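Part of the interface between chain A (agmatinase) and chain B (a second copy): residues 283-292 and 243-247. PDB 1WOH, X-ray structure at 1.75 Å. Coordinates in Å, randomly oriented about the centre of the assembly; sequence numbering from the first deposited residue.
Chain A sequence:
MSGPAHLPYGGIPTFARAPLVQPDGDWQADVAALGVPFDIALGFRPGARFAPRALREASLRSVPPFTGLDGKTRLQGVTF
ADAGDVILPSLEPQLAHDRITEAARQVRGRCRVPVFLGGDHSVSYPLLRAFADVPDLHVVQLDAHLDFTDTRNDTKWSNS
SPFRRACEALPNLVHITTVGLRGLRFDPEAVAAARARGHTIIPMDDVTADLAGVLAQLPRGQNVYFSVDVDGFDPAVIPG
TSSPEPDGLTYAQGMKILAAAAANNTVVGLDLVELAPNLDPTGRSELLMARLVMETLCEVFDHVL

Chain A 283-292: GRSELLMARL
Chain B (243-247) SPEPD

Helices often meet irregular segments by offering one stripe of side chains to a partner whose prolines supply rigid apolar surface, and this contact between two agmatinase copies is a compact example. In chain A, A:Gly283 occupies the N-cap position with phi/psi 74/1, a positive phi that favours glycine, and A:Arg284 to A:Leu292 form a helix that continues beyond the stretch. Its first bond, A:Leu287 N to A:Gly283 O, is weak at 3.3 Å; A:Leu288 N to A:Arg284 O tightens to 2.9 Å. Chain B is extended without being a regular strand: phi/psi is -68/149 at B:Pro244, -128/130 at B:Glu245 and -63/162 at B:Pro246. This alternation turns both prolines, each C-gamma endo, toward the helix, while the CA-to-CB bond of B:Glu245 points away.

The register follows one helical turn: A:Arg284 CA lies 6.9 Å from B:Pro244 CA, and A:Leu288 CA 6.6 Å from B:Pro246 CA. A:Leu287 (m, t) points toward chain B and sets CD1 4.0 Å from B:Pro244 CD. A:Leu288 starts sideways, but chi1 of -93°, between wells, with chi2 at 57° (p), brings CD2 to 3.8 Å from B:Pro246 CB. A:Arg284 (p, t, t, chi4 -70°) leads its end away, leaving CB 4.5 Å from B:Pro244 CG.

Polar closure comes from A:Arg291, pointed toward chain B and extended by chi1 -177°, chi2 -167°, chi3 142° and chi4 160°. B:Glu245 folds back to meet it through chi1 -145°, chi2 62° and chi3 68°. The resulting salt bridge is hydrogen-bonded, A:Arg291 NH1 donating to B:Glu245 OE2 at 3.0 Å and 148°, with the carboxylate oxygen near the guanidinium plane. B:Pro246 CG covers one guanidinium face. A water accepts from A:Arg291 NH1 (2.7 Å to its O) and donates to B:Pro246 O (2.8 Å), tying the same nitrogen to the backbone.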

# COMPACT_ATOMS: atom_id res chain seq x y z
N GLY A 283 -9.68 -3.34 2.22
CA GLY A 283 -11.01 -2.78 2.36
C GLY A 283 -12.05 -3.72 2.95
O GLY A 283 -13.22 -3.33 3.09
N ARG A 284 -11.67 -4.94 3.30
CA ARG A 284 -12.67 -5.86 3.85
C ARG A 284 -13.17 -5.45 5.23
O ARG A 284 -14.29 -5.77 5.61
CB ARG A 284 -12.12 -7.30 3.91
CG ARG A 284 -11.06 -7.58 4.97
CD ARG A 284 -10.75 -9.08 4.92
NE ARG A 284 -9.71 -9.50 5.85
CZ ARG A 284 -8.42 -9.21 5.73
NH1 ARG A 284 -7.99 -8.46 4.72
NH2 ARG A 284 -7.55 -9.70 6.60
N SER A 285 -12.34 -4.74 5.98
CA SER A 285 -12.77 -4.31 7.32
C SER A 285 -14.01 -3.42 7.28
O SER A 285 -14.98 -3.68 8.00
CB SER A 285 -11.63 -3.57 8.05
OG SER A 285 -10.55 -4.45 8.31
N GLU A 286 -14.00 -2.37 6.46
CA GLU A 286 -15.17 -1.49 6.40
C GLU A 286 -16.35 -2.16 5.72
O GLU A 286 -17.51 -1.91 6.07
CB GLU A 286 -14.85 -0.15 5.72
CG GLU A 286 -14.23 -0.24 4.34
CD GLU A 286 -12.72 -0.08 4.37
OE1 GLU A 286 -12.19 0.68 3.53
OE2 GLU A 286 -12.06 -0.71 5.23
N LEU A 287 -16.07 -3.01 4.74
CA LEU A 287 -17.14 -3.71 4.04
C LEU A 287 -17.89 -4.63 4.99
O LEU A 287 -19.12 -4.59 5.07
CB LEU A 287 -16.57 -4.49 2.85
CG LEU A 287 -16.22 -3.58 1.67
CD1 LEU A 287 -15.44 -4.34 0.61
CD2 LEU A 287 -17.52 -3.02 1.08
N LEU A 288 -17.14 -5.44 5.74
CA LEU A 288 -17.74 -6.35 6.70
C LEU A 288 -18.42 -5.65 7.86
O LEU A 288 -19.48 -6.09 8.30
CB LEU A 288 -16.69 -7.33 7.24
CG LEU A 288 -16.59 -8.65 6.48
CD1 LEU A 288 -16.31 -8.38 5.00
CD2 LEU A 288 -15.51 -9.53 7.10
N MET A 289 -17.82 -4.58 8.36
CA MET A 289 -18.43 -3.87 9.48
C MET A 289 -19.68 -3.07 9.10
O MET A 289 -20.57 -2.87 9.93
CB MET A 289 -17.40 -2.97 10.17
CG MET A 289 -16.34 -3.76 10.92
SD MET A 289 -16.95 -4.84 12.28
CE MET A 289 -18.57 -4.15 12.59
N ALA A 290 -19.76 -2.62 7.86
CA ALA A 290 -20.96 -1.90 7.42
C ALA A 290 -22.08 -2.95 7.34
O ALA A 290 -23.23 -2.67 7.70
CB ALA A 290 -20.73 -1.28 6.05
N ARG A 291 -21.73 -4.15 6.88
CA ARG A 291 -22.73 -5.21 6.78
C ARG A 291 -23.20 -5.61 8.17
O ARG A 291 -24.39 -5.88 8.39
CB ARG A 291 -22.17 -6.44 6.07
CG ARG A 291 -23.23 -7.52 5.92
CD ARG A 291 -22.69 -8.87 5.51
NE ARG A 291 -23.42 -9.92 6.21
CZ ARG A 291 -23.47 -11.19 5.83
NH1 ARG A 291 -22.83 -11.58 4.74
NH2 ARG A 291 -24.14 -12.07 6.56
N LEU A 292 -22.28 -5.66 9.12
CA LEU A 292 -22.64 -6.03 10.48
C LEU A 292 -23.70 -5.08 11.01
O LEU A 292 -24.66 -5.49 11.66
CB LEU A 292 -21.42 -5.99 11.42
CG LEU A 292 -21.71 -6.58 12.81
CD1 LEU A 292 -21.45 -8.08 12.76
CD2 LEU A 292 -20.83 -5.95 13.87
N SER B 243 -16.09 -8.19 -4.19
CA SER B 243 -17.13 -8.09 -3.17
C SER B 243 -17.10 -9.24 -2.18
O SER B 243 -17.88 -10.19 -2.29
CB SER B 243 -18.49 -8.04 -3.86
OG SER B 243 -18.49 -7.08 -4.90
N PRO B 244 -16.22 -9.16 -1.17
CA PRO B 244 -16.12 -10.22 -0.16
C PRO B 244 -17.34 -10.32 0.74
O PRO B 244 -18.02 -9.33 1.01
CB PRO B 244 -14.86 -9.83 0.61
CG PRO B 244 -14.90 -8.34 0.57
CD PRO B 244 -15.28 -8.06 -0.88
N GLU B 245 -17.61 -11.54 1.19
CA GLU B 245 -18.73 -11.83 2.07
C GLU B 245 -18.14 -12.59 3.25
O GLU B 245 -17.40 -13.56 3.06
CB GLU B 245 -19.76 -12.71 1.35
CG GLU B 245 -21.18 -12.42 1.73
CD GLU B 245 -21.59 -11.01 1.39
OE1 GLU B 245 -21.69 -10.69 0.19
OE2 GLU B 245 -21.80 -10.21 2.33
N PRO B 246 -18.44 -12.16 4.49
CA PRO B 246 -17.89 -12.85 5.66
C PRO B 246 -18.32 -14.31 5.80
O PRO B 246 -19.31 -14.74 5.20
CB PRO B 246 -18.38 -12.00 6.82
CG PRO B 246 -19.70 -11.48 6.32
CD PRO B 246 -19.39 -11.11 4.89
N ASP B 247 -17.56 -15.04 6.62
CA ASP B 247 -17.80 -16.43 6.95
C ASP B 247 -17.92 -17.35 5.75
O ASP B 247 -18.97 -17.94 5.49
CB ASP B 247 -19.04 -16.53 7.84
CG ASP B 247 -18.96 -15.61 9.05
OD1 ASP B 247 -18.02 -15.76 9.86
OD2 ASP B 247 -19.84 -14.74 9.19
O HOH W 1 -21.99 -14.16 4.83